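Local coordinates for Rho guanine nucleotide exchange factor 3 (Mus musculus, PDB 2Z0Q), which acts as a guanine nucleotide exchange factor for the small GTPases RhoA and RhoB, the chain here being its DH-PH domain pair, at residues Arg159-Pro164 and Gly193-Ile198; Glu204-Tyr209 and Arg230-His235; Glu237-Arg242 and Ser325-Asp330; Asn309-Ser314 and Phe332-Trp337. All blocks are in the same frame, centred on the assembly; numbering follows the deposited sequence.

Interaction 1: residues Arg159-Pro164 and Gly193-Ile198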
# COMPACT_ATOMS: atom_id res chain seq x y z
N ARG A 159 7.01 -4.36 7.22
CA ARG A 159 7.72 -5.09 8.25
C ARG A 159 6.90 -6.33 8.66
O ARG A 159 7.44 -7.40 8.77
CB ARG A 159 7.97 -4.19 9.48
CG ARG A 159 8.63 -4.93 10.64
CD ARG A 159 10.12 -5.03 10.42
NE ARG A 159 10.85 -5.56 11.56
CZ ARG A 159 12.09 -6.02 11.46
NH1 ARG A 159 12.72 -5.98 10.27
NH2 ARG A 159 12.66 -6.61 12.50
N LEU A 160 5.60 -6.16 8.88
CA LEU A 160 4.78 -7.30 9.29
C LEU A 160 4.90 -8.46 8.31
O LEU A 160 5.09 -9.60 8.69
CB LEU A 160 3.31 -6.88 9.39
CG LEU A 160 2.39 -8.01 9.81
CD1 LEU A 160 2.52 -8.26 11.31
CD2 LEU A 160 0.95 -7.59 9.44
N VAL A 161 4.80 -8.15 7.02
CA VAL A 161 4.86 -9.14 5.96
C VAL A 161 6.18 -9.88 5.90
O VAL A 161 6.24 -11.04 5.48
CB VAL A 161 4.55 -8.44 4.59
CG1 VAL A 161 5.11 -9.22 3.39
CG2 VAL A 161 3.07 -8.24 4.47
N LYS A 162 7.24 -9.20 6.36
CA LYS A 162 8.58 -9.73 6.35
C LYS A 162 8.93 -10.56 7.58
O LYS A 162 9.94 -11.26 7.58
CB LYS A 162 9.60 -8.59 6.22
CG LYS A 162 10.95 -9.04 5.67
CD LYS A 162 11.88 -7.83 5.40
CE LYS A 162 13.27 -8.30 4.97
NZ LYS A 162 14.20 -7.15 4.93
N TYR A 163 8.09 -10.56 8.62
CA TYR A 163 8.50 -11.32 9.81
C TYR A 163 8.71 -12.83 9.55
O TYR A 163 9.65 -13.42 10.06
CB TYR A 163 7.51 -11.11 10.98
CG TYR A 163 7.77 -9.86 11.80
CD1 TYR A 163 9.02 -9.63 12.38
CD2 TYR A 163 6.76 -8.92 12.01
CE1 TYR A 163 9.27 -8.51 13.15
CE2 TYR A 163 6.99 -7.80 12.77
CZ TYR A 163 8.25 -7.59 13.34
OH TYR A 163 8.51 -6.45 14.08
N PRO A 164 7.80 -13.48 8.78
CA PRO A 164 8.02 -14.91 8.56
C PRO A 164 9.43 -15.18 7.95
O PRO A 164 10.15 -16.09 8.39
CB PRO A 164 6.88 -15.29 7.60
CG PRO A 164 5.77 -14.37 8.01
CD PRO A 164 6.52 -13.03 8.23
N GLY A 193 -0.57 -16.47 10.07
CA GLY A 193 -2.01 -16.36 10.25
C GLY A 193 -2.49 -14.91 10.40
O GLY A 193 -3.54 -14.53 9.89
N ILE A 194 -1.71 -14.11 11.09
CA ILE A 194 -2.04 -12.72 11.34
C ILE A 194 -2.00 -11.96 10.01
O ILE A 194 -2.91 -11.19 9.68
CB ILE A 194 -1.02 -12.07 12.35
CG1 ILE A 194 -1.29 -12.61 13.76
CG2 ILE A 194 -1.19 -10.54 12.40
CD1 ILE A 194 -0.17 -12.34 14.77
N VAL A 195 -0.92 -12.18 9.25
CA VAL A 195 -0.74 -11.48 7.96
C VAL A 195 -1.83 -11.82 6.95
O VAL A 195 -2.40 -10.94 6.30
CB VAL A 195 0.64 -11.81 7.33
CG1 VAL A 195 0.74 -11.24 5.88
CG2 VAL A 195 1.72 -11.27 8.23
N ALA A 196 -2.15 -13.10 6.86
CA ALA A 196 -3.16 -13.56 5.92
C ALA A 196 -4.51 -12.92 6.22
O ALA A 196 -5.22 -12.48 5.30
CB ALA A 196 -3.27 -15.10 5.99
N GLU A 197 -4.85 -12.84 7.51
CA GLU A 197 -6.11 -12.25 7.92
C GLU A 197 -6.13 -10.74 7.67
O GLU A 197 -7.12 -10.19 7.17
CB GLU A 197 -6.38 -12.52 9.40
CG GLU A 197 -7.73 -12.03 9.88
CD GLU A 197 -8.87 -12.59 9.03
OE1 GLU A 197 -8.82 -13.77 8.61
OE2 GLU A 197 -9.84 -11.84 8.77
N ILE A 198 -5.04 -10.06 8.02
CA ILE A 198 -4.98 -8.62 7.82
C ILE A 198 -5.01 -8.31 6.32
O ILE A 198 -5.64 -7.34 5.91
CB ILE A 198 -3.71 -8.02 8.48
CG1 ILE A 198 -3.91 -7.98 10.00
CG2 ILE A 198 -3.36 -6.66 7.83
CD1 ILE A 198 -2.74 -7.44 10.75
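Leu160 and Val195 carry most of this contact, and their side chains slide past each other in opposite directions. The meeting is wholly apolar: CG of Leu160 sits 3.7 Å from CG2 of Val195, a branch that lies beside the backbone N of its own residue. With CG anti to the backbone N (chi1 180°), Leu160 sets CG against Val195, and its two methyls go to different partners. CD2 comes within 3.9 Å of CD1 of Ile198, one helical turn on from Ile194, whereas CD1 only grazes Ile194, with CG2 of that residue 4.5 Å away. Val161 adds a further touch on the exposed flank, its CG2 standing 4.1 Å from CG1 of Val195 where the two valines cross at about a right angle.

These are two helices of the all-helical DH domain, the RhoGEF catalytic module, packed in a broadly antiparallel sense. The axes of the short segments approach to 9.5 Å at an angle of 141°, and the backbones come nearest at Val161 and Val195.

No hydrogen bond crosses the interface; the polar groups nearby are engaged around it. Arg159 forms a salt bridge with Glu31, which also accepts a hydrogen bond from the hydroxyl of Tyr163. Tyr108 of helix 107-125 covers Leu160 and Ile198, and Pro164, where the helix is kinked, leans on Ile191 and Gln192.

Interaction 2: residues Glu204-Tyr209 and Arg230-His235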
# COMPACT_ATOMS: atom_id res chain seq x y z
N GLU A 204 -10.82 -6.13 1.58
CA GLU A 204 -12.24 -5.84 1.71
C GLU A 204 -12.49 -4.37 2.08
O GLU A 204 -13.42 -3.76 1.56
CB GLU A 204 -12.88 -6.75 2.76
CG GLU A 204 -12.63 -8.23 2.51
CD GLU A 204 -13.11 -9.12 3.66
OE1 GLU A 204 -12.81 -8.79 4.84
OE2 GLU A 204 -13.78 -10.14 3.39
N SER A 205 -11.68 -3.84 2.99
CA SER A 205 -11.84 -2.47 3.43
C SER A 205 -11.59 -1.50 2.27
O SER A 205 -12.33 -0.52 2.11
CB SER A 205 -10.91 -2.15 4.60
OG SER A 205 -9.55 -2.13 4.20
N GLU A 206 -10.58 -1.79 1.46
CA GLU A 206 -10.27 -0.92 0.33
C GLU A 206 -11.43 -0.84 -0.66
O GLU A 206 -11.84 0.26 -1.08
CB GLU A 206 -9.01 -1.39 -0.39
CG GLU A 206 -8.54 -0.38 -1.41
CD GLU A 206 -7.21 -0.76 -2.07
OE1 GLU A 206 -7.12 -1.91 -2.56
OE2 GLU A 206 -6.30 0.11 -2.11
N CYS A 207 -11.96 -2.00 -1.04
CA CYS A 207 -13.08 -2.10 -1.97
C CYS A 207 -14.32 -1.36 -1.42
O CYS A 207 -14.98 -0.61 -2.13
CB CYS A 207 -13.39 -3.58 -2.22
SG CYS A 207 -14.71 -3.90 -3.37
N ARG A 208 -14.63 -1.56 -0.14
CA ARG A 208 -15.78 -0.91 0.48
C ARG A 208 -15.59 0.62 0.55
O ARG A 208 -16.53 1.40 0.26
CB ARG A 208 -15.96 -1.51 1.88
CG ARG A 208 -17.26 -1.12 2.58
CD ARG A 208 -17.39 -1.84 3.96
NE ARG A 208 -16.30 -1.49 4.88
CZ ARG A 208 -15.33 -2.32 5.27
NH1 ARG A 208 -15.29 -3.58 4.84
NH2 ARG A 208 -14.39 -1.88 6.10
N TYR A 209 -14.40 1.05 0.95
CA TYR A 209 -14.08 2.47 1.08
C TYR A 209 -14.31 3.21 -0.24
O TYR A 209 -14.95 4.27 -0.27
CB TYR A 209 -12.60 2.65 1.46
CG TYR A 209 -12.18 4.11 1.56
CD1 TYR A 209 -12.40 4.83 2.73
CD2 TYR A 209 -11.62 4.78 0.47
CE1 TYR A 209 -12.09 6.18 2.82
CE2 TYR A 209 -11.29 6.15 0.55
CZ TYR A 209 -11.55 6.84 1.74
OH TYR A 209 -11.32 8.18 1.82
N ARG A 230 -16.49 -7.29 -4.67
CA ARG A 230 -15.91 -7.54 -3.37
C ARG A 230 -14.41 -7.44 -3.51
O ARG A 230 -13.69 -7.46 -2.53
CB ARG A 230 -16.34 -8.91 -2.84
CG ARG A 230 -17.80 -8.94 -2.33
CD ARG A 230 -18.03 -7.86 -1.26
NE ARG A 230 -19.43 -7.76 -0.83
CZ ARG A 230 -20.40 -7.20 -1.55
NH1 ARG A 230 -20.14 -6.69 -2.75
NH2 ARG A 230 -21.63 -7.15 -1.08
N VAL A 231 -13.94 -7.30 -4.75
CA VAL A 231 -12.50 -7.18 -4.96
C VAL A 231 -12.09 -5.99 -5.83
O VAL A 231 -12.65 -5.81 -6.91
CB VAL A 231 -11.92 -8.48 -5.61
CG1 VAL A 231 -12.66 -8.80 -6.88
CG2 VAL A 231 -10.44 -8.34 -5.88
N LEU A 232 -11.17 -5.17 -5.34
CA LEU A 232 -10.66 -4.08 -6.16
C LEU A 232 -9.29 -4.61 -6.63
O LEU A 232 -8.33 -4.64 -5.86
CB LEU A 232 -10.50 -2.79 -5.34
CG LEU A 232 -10.18 -1.47 -6.02
CD1 LEU A 232 -11.15 -1.25 -7.25
CD2 LEU A 232 -10.32 -0.31 -5.01
N CYS A 233 -9.23 -5.05 -7.89
CA CYS A 233 -8.00 -5.59 -8.47
C CYS A 233 -6.88 -4.58 -8.42
O CYS A 233 -5.75 -4.90 -8.02
CB CYS A 233 -8.26 -6.04 -9.91
SG CYS A 233 -9.63 -7.19 -10.15
N CYS A 234 -7.15 -3.34 -8.84
CA CYS A 234 -6.16 -2.28 -8.75
C CYS A 234 -6.86 -0.95 -9.01
O CYS A 234 -8.01 -0.94 -9.48
CB CYS A 234 -5.02 -2.47 -9.78
SG CYS A 234 -5.54 -2.18 -11.49
N HIS A 235 -6.20 0.15 -8.66
CA HIS A 235 -6.77 1.47 -8.89
C HIS A 235 -5.64 2.49 -8.88
O HIS A 235 -4.53 2.23 -8.36
CB HIS A 235 -7.86 1.80 -7.81
CG HIS A 235 -7.30 2.11 -6.45
ND1 HIS A 235 -6.97 3.38 -6.05
CD2 HIS A 235 -6.93 1.28 -5.44
CE1 HIS A 235 -6.40 3.33 -4.86
NE2 HIS A 235 -6.37 2.07 -4.46
O HOH W 1 -6.14 -2.20 -5.09
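Glu206 and His235 reach toward each other tip to tip, joining the long helix 180-213 to the first residues of strand 232-240. CG of Glu206 lies anti to the backbone N (chi1 -170°), and the chain runs on extended, crossing Leu232, whose CD2 is 4.0 Å from CG of Glu206. At the end, NE2 of His235 donates to OE2 of Glu206 over 3.1 Å. The bond is bent, 140° at the hydrogen: the oxygen lies near the imidazole plane, but the donor stands above the carboxylate, the two planes being 89° apart. The other oxygen, OE1, takes a hydrogen from a water at 2.7 Å that also reaches Leu232 O weakly. An alanine in place of Glu206 would probably leave His235 NE2 and this water without their carboxylate partner.

One residue on, Cys207 faces the chain entering the strand; its SG is 3.6 Å from C of Arg230, and its CB packs against CB of Leu232.

This is the seam where the last DH helix meets the PH sandwich. ND1 of His235 bonds to His247, so both ring nitrogens are engaged, which probably limits the ring's rotation; the nearby carboxylate would tend to favour a positive charge on the ring, if ND1 also carries a proton.

Interaction 3: residues Glu237-Arg242 and Ser325-Asp330. With SO4 (sulfate ion), chain B.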
# COMPACT_ATOMS: atom_id res chain seq x y z
N GLU A 237 -4.29 6.83 -10.31
CA GLU A 237 -4.46 8.02 -11.14
C GLU A 237 -3.95 7.74 -12.55
O GLU A 237 -2.88 7.15 -12.71
CB GLU A 237 -3.68 9.18 -10.54
CG GLU A 237 -4.20 9.58 -9.15
CD GLU A 237 -3.19 10.41 -8.37
OE1 GLU A 237 -2.03 9.94 -8.21
OE2 GLU A 237 -3.57 11.52 -7.90
N LEU A 238 -4.72 8.16 -13.56
CA LEU A 238 -4.31 8.02 -14.93
C LEU A 238 -4.72 9.34 -15.56
O LEU A 238 -5.74 9.92 -15.17
CB LEU A 238 -5.04 6.86 -15.63
CG LEU A 238 -4.66 5.47 -15.10
CD1 LEU A 238 -5.57 4.39 -15.70
CD2 LEU A 238 -3.19 5.19 -15.48
N LYS A 239 -3.94 9.81 -16.53
CA LYS A 239 -4.25 11.07 -17.21
C LYS A 239 -4.69 10.79 -18.64
O LYS A 239 -4.02 10.05 -19.35
CB LYS A 239 -3.01 11.95 -17.26
CG LYS A 239 -3.27 13.27 -17.96
CD LYS A 239 -2.26 14.32 -17.51
CE LYS A 239 -1.10 14.43 -18.45
NZ LYS A 239 -0.17 15.52 -18.00
N ASN A 240 -5.81 11.35 -19.08
CA ASN A 240 -6.20 11.04 -20.44
C ASN A 240 -5.52 11.93 -21.49
O ASN A 240 -4.68 12.80 -21.15
CB ASN A 240 -7.74 10.97 -20.56
CG ASN A 240 -8.41 12.34 -20.62
OD1 ASN A 240 -7.76 13.39 -20.66
ND2 ASN A 240 -9.74 12.31 -20.66
N ASN A 241 -5.83 11.70 -22.77
CA ASN A 241 -5.18 12.43 -23.86
C ASN A 241 -5.71 13.84 -24.07
O ASN A 241 -5.34 14.52 -25.02
CB ASN A 241 -5.21 11.63 -25.20
CG ASN A 241 -6.62 11.29 -25.65
OD1 ASN A 241 -7.58 11.44 -24.89
ND2 ASN A 241 -6.75 10.81 -26.90
N ARG A 242 -6.57 14.29 -23.15
CA ARG A 242 -7.08 15.65 -23.18
C ARG A 242 -6.59 16.36 -21.92
O ARG A 242 -7.03 17.46 -21.60
CB ARG A 242 -8.62 15.70 -23.29
CG ARG A 242 -9.15 15.16 -24.62
CD ARG A 242 -10.69 15.21 -24.75
NE ARG A 242 -11.43 14.48 -23.71
CZ ARG A 242 -11.70 13.17 -23.72
NH1 ARG A 242 -11.29 12.40 -24.73
NH2 ARG A 242 -12.41 12.63 -22.73
N SER A 325 -7.94 7.07 -23.88
CA SER A 325 -6.49 6.88 -24.06
C SER A 325 -5.97 7.38 -22.71
O SER A 325 -6.10 8.55 -22.42
CB SER A 325 -5.98 7.75 -25.21
OG SER A 325 -6.48 7.21 -26.42
N LEU A 326 -5.39 6.47 -21.93
CA LEU A 326 -4.99 6.75 -20.56
C LEU A 326 -3.48 6.62 -20.39
O LEU A 326 -2.91 5.67 -20.91
CB LEU A 326 -5.72 5.75 -19.64
CG LEU A 326 -7.25 5.75 -19.69
CD1 LEU A 326 -7.81 4.63 -18.80
CD2 LEU A 326 -7.76 7.12 -19.19
N GLN A 327 -2.87 7.52 -19.63
CA GLN A 327 -1.42 7.54 -19.43
C GLN A 327 -1.05 7.16 -18.01
O GLN A 327 -1.54 7.78 -17.06
CB GLN A 327 -0.84 8.93 -19.72
CG GLN A 327 0.69 8.98 -19.55
CD GLN A 327 1.25 10.36 -19.79
OE1 GLN A 327 0.79 11.33 -19.18
NE2 GLN A 327 2.24 10.47 -20.67
N ALA A 328 -0.22 6.12 -17.88
CA ALA A 328 0.24 5.65 -16.57
C ALA A 328 1.39 6.52 -16.10
O ALA A 328 1.95 7.32 -16.85
CB ALA A 328 0.67 4.17 -16.65
N ASN A 329 1.77 6.33 -14.84
CA ASN A 329 2.79 7.13 -14.21
C ASN A 329 4.21 6.89 -14.72
O ASN A 329 5.03 7.81 -14.72
CB ASN A 329 2.67 6.91 -12.69
CG ASN A 329 1.22 7.13 -12.19
OD1 ASN A 329 0.70 6.32 -11.41
ND2 ASN A 329 0.58 8.22 -12.63
N ASP A 330 4.50 5.67 -15.16
CA ASP A 330 5.81 5.30 -15.70
C ASP A 330 5.65 3.95 -16.42
O ASP A 330 4.57 3.37 -16.45
CB ASP A 330 6.84 5.14 -14.57
CG ASP A 330 6.32 4.29 -13.44
OD1 ASP A 330 5.77 3.22 -13.70
OD2 ASP A 330 6.45 4.69 -12.26
S SO4 B . -9.78 9.65 -29.51
O1 SO4 B . -11.22 9.97 -29.60
O2 SO4 B . -9.36 9.72 -28.08
O3 SO4 B . -9.52 8.30 -30.04
O4 SO4 B . -9.01 10.63 -30.31
O HOH W 2 -2.12 4.60 -11.91
O HOH W 3 -0.14 8.07 -9.20
O HOH W 4 -9.31 9.63 -23.99
O HOH W 5 -5.35 8.72 -29.10
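Lys239 and Gln327 form the tight centre of this contact, an antiparallel hydrogen-bonded pair. N of Lys239 donates to O of Gln327 at 3.2 Å, nearly straight (166°) and on a carbonyl lone pair; the return bond, from N of Gln327 to O of Lys239, is shorter at 2.8 Å but more bent. Their side chains lie side by side, pointing the same way, with NE2 of Gln327 bonded to Lys308 O. On the other face of the sheet Leu238 and Leu326 cross at about a right angle, their CD1 methyls 3.8 Å apart, and CD2 of Leu238 also rests 3.6 Å from CA of Ala328.

Toward both ends the pairing gives way to water. Beyond Asn240, whose OD1 accepts from N of Arg242 in an Asx turn, Asn241 N reaches Ser325 O only weakly. A water links Asn241 OD1, 2.7 Å away, to Ser325 N, while ND2 of Asn241 donates to O2 of a sulfate ion at 3.1 Å, probably a crystallisation solute. At the opposite end one water, 2.9 Å from Asn329 OD1, joins that oxygen to Glu237 OE1.

Within the PH-domain sheet, strand 322-327 is flanked by 232-240 and 310-315. Strand 245-251 lies on the far side of 232-240, and Leu238 is covered by Phe311 and by Trp337 of the C-terminal helix 331-345.

Interaction 4: residues Asn309-Ser314 and Phe332-Trp337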
# COMPACT_ATOMS: atom_id res chain seq x y z
N ASN A 309 3.81 5.96 -22.38
CA ASN A 309 3.11 5.16 -21.37
C ASN A 309 1.58 5.22 -21.44
O ASN A 309 0.93 5.23 -20.42
CB ASN A 309 3.59 5.56 -19.98
CG ASN A 309 5.08 5.29 -19.79
OD1 ASN A 309 5.77 5.97 -19.04
ND2 ASN A 309 5.57 4.31 -20.50
N PHE A 310 1.02 5.19 -22.65
CA PHE A 310 -0.43 5.21 -22.82
C PHE A 310 -1.01 3.86 -23.20
O PHE A 310 -0.31 2.99 -23.73
CB PHE A 310 -0.82 6.18 -23.97
CG PHE A 310 -1.07 7.59 -23.55
CD1 PHE A 310 -0.02 8.53 -23.51
CD2 PHE A 310 -2.36 8.00 -23.23
CE1 PHE A 310 -0.27 9.86 -23.16
CE2 PHE A 310 -2.62 9.30 -22.89
CZ PHE A 310 -1.57 10.25 -22.85
N PHE A 311 -2.29 3.66 -22.90
CA PHE A 311 -2.99 2.46 -23.37
C PHE A 311 -4.42 2.91 -23.62
O PHE A 311 -4.83 3.96 -23.14
CB PHE A 311 -2.89 1.26 -22.40
CG PHE A 311 -3.46 1.51 -21.03
CD1 PHE A 311 -4.76 1.18 -20.75
CD2 PHE A 311 -2.67 2.07 -20.03
CE1 PHE A 311 -5.29 1.38 -19.45
CE2 PHE A 311 -3.18 2.26 -18.74
CZ PHE A 311 -4.46 1.93 -18.45
N ARG A 312 -5.15 2.13 -24.40
CA ARG A 312 -6.51 2.48 -24.74
C ARG A 312 -7.53 1.48 -24.21
O ARG A 312 -7.34 0.28 -24.26
CB ARG A 312 -6.66 2.56 -26.28
CG ARG A 312 -8.03 3.13 -26.76
CD ARG A 312 -8.17 3.17 -28.30
NE ARG A 312 -6.98 3.43 -29.13
CZ ARG A 312 -6.51 4.62 -29.48
NH1 ARG A 312 -7.07 5.75 -29.07
NH2 ARG A 312 -5.54 4.70 -30.34
N VAL A 313 -8.61 2.00 -23.68
CA VAL A 313 -9.69 1.18 -23.23
C VAL A 313 -10.93 1.66 -23.97
O VAL A 313 -11.21 2.85 -24.00
CB VAL A 313 -9.95 1.32 -21.72
CG1 VAL A 313 -11.19 0.62 -21.40
CG2 VAL A 313 -8.78 0.71 -20.89
N SER A 314 -11.67 0.74 -24.59
CA SER A 314 -12.88 1.15 -25.31
C SER A 314 -14.04 0.19 -24.99
O SER A 314 -13.86 -0.96 -24.56
CB SER A 314 -12.58 1.25 -26.82
OG SER A 314 -12.47 -0.02 -27.40
N PHE A 332 6.64 0.97 -15.60
CA PHE A 332 6.21 -0.09 -14.71
C PHE A 332 4.72 -0.04 -14.39
O PHE A 332 4.02 -1.06 -14.41
CB PHE A 332 7.05 -0.02 -13.41
CG PHE A 332 6.60 -0.97 -12.34
CD1 PHE A 332 6.71 -2.34 -12.52
CD2 PHE A 332 6.07 -0.49 -11.16
CE1 PHE A 332 6.28 -3.23 -11.54
CE2 PHE A 332 5.64 -1.35 -10.17
CZ PHE A 332 5.75 -2.74 -10.36
N ASN A 333 4.22 1.17 -14.10
CA ASN A 333 2.80 1.33 -13.79
C ASN A 333 1.93 0.98 -15.00
O ASN A 333 0.84 0.44 -14.85
CB ASN A 333 2.50 2.77 -13.34
CG ASN A 333 1.09 2.94 -12.76
OD1 ASN A 333 0.65 2.15 -11.91
ND2 ASN A 333 0.37 3.96 -13.21
N LYS A 334 2.40 1.30 -16.21
CA LYS A 334 1.62 0.96 -17.41
C LYS A 334 1.50 -0.56 -17.52
O LYS A 334 0.40 -1.09 -17.74
CB LYS A 334 2.27 1.53 -18.68
CG LYS A 334 1.63 0.87 -19.96
CD LYS A 334 1.97 1.64 -21.23
CE LYS A 334 1.75 0.74 -22.48
NZ LYS A 334 1.98 1.54 -23.72
N GLN A 335 2.61 -1.28 -17.34
CA GLN A 335 2.53 -2.74 -17.41
C GLN A 335 1.59 -3.31 -16.35
O GLN A 335 0.85 -4.24 -16.63
CB GLN A 335 3.94 -3.39 -17.29
CG GLN A 335 3.98 -4.89 -17.67
CD GLN A 335 3.61 -5.13 -19.13
OE1 GLN A 335 4.14 -4.47 -20.03
NE2 GLN A 335 2.71 -6.08 -19.38
N GLN A 336 1.63 -2.76 -15.13
CA GLN A 336 0.77 -3.20 -14.02
C GLN A 336 -0.70 -3.12 -14.44
O GLN A 336 -1.47 -4.03 -14.24
CB GLN A 336 0.99 -2.32 -12.78
CG GLN A 336 2.44 -2.31 -12.22
CD GLN A 336 2.57 -1.44 -10.96
OE1 GLN A 336 2.37 -0.20 -11.00
NE2 GLN A 336 2.90 -2.08 -9.82
N TRP A 337 -1.07 -1.98 -15.03
CA TRP A 337 -2.44 -1.80 -15.53
C TRP A 337 -2.78 -2.81 -16.62
O TRP A 337 -3.83 -3.43 -16.60
CB TRP A 337 -2.63 -0.38 -16.06
CG TRP A 337 -3.06 0.58 -14.99
CD1 TRP A 337 -2.29 1.51 -14.34
CD2 TRP A 337 -4.36 0.66 -14.41
NE1 TRP A 337 -3.06 2.17 -13.40
CE2 TRP A 337 -4.32 1.67 -13.42
CE3 TRP A 337 -5.56 -0.01 -14.63
CZ2 TRP A 337 -5.44 2.01 -12.65
CZ3 TRP A 337 -6.68 0.32 -13.87
CH2 TRP A 337 -6.60 1.33 -12.89
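Lys334 has the largest surface buried here: its aliphatic chain reaches over Asn309, just before strand 310-315, and its NZ meets the backbone at Phe310. CG is anti to the backbone N (chi1 166°) and every later torsion is extended. CD of Lys334 thus passes 3.6 Å from C of Asn309. NZ of Lys334 ends 2.7 Å from O of Phe310, to which it donates, tilted 23° from the carbonyl plane. NZ also makes a salt bridge with Asp285, so the ammonium is held between a backbone oxygen and a carboxylate.

Phe311, next in buried area, points the other way from Phe310 and toward the helix. Its CG sits between the backbone N and the carbonyl carbon, and the far end of the ring meets Trp337: CZ is 3.8 Å from CB of Trp337 and 4.0 Å from its CG. The phenyl and the five-membered ring of the indole are turned 28° from one another and laterally offset, with centroids 5.7 Å apart, which leaves little overlap. Leu238, Leu338 and Ile341 also touch Phe311.

This is how the C-terminal helix characteristic of PH domains closes one end of the beta sandwich. An alanine in place of Lys334 would probably leave Phe310 O and Asp285 without their ammonium partner and open a gap beside Asn309. The contact thus pairs an apolar interior with one charge at its margin, where the positive lysine is probably stabilised by Asp285 and the strand carbonyl together.

In the fold
Interaction 4 is the buried contact of the set, interactions 1 and 3 are partly buried, and interaction 2 lies at the surface. Interactions 1 and 2 share helix 180-213, with centres about 19 Å apart: apolar helix packing inside the DH domain gives way to a carboxylate-imidazole bond and water where the helix meets the PH domain. Strand 232-240 then carries interaction 2 into interaction 3, which combines backbone pairing with leucine packing. Interactions 3 and 4 are close neighbours, with about 8 Å between centres; Leu326 N probably bonds to Phe311 O, and Ala328 N to Asn309 O. Trp337 also packs on Cys234, tying interaction 4 to interaction 2.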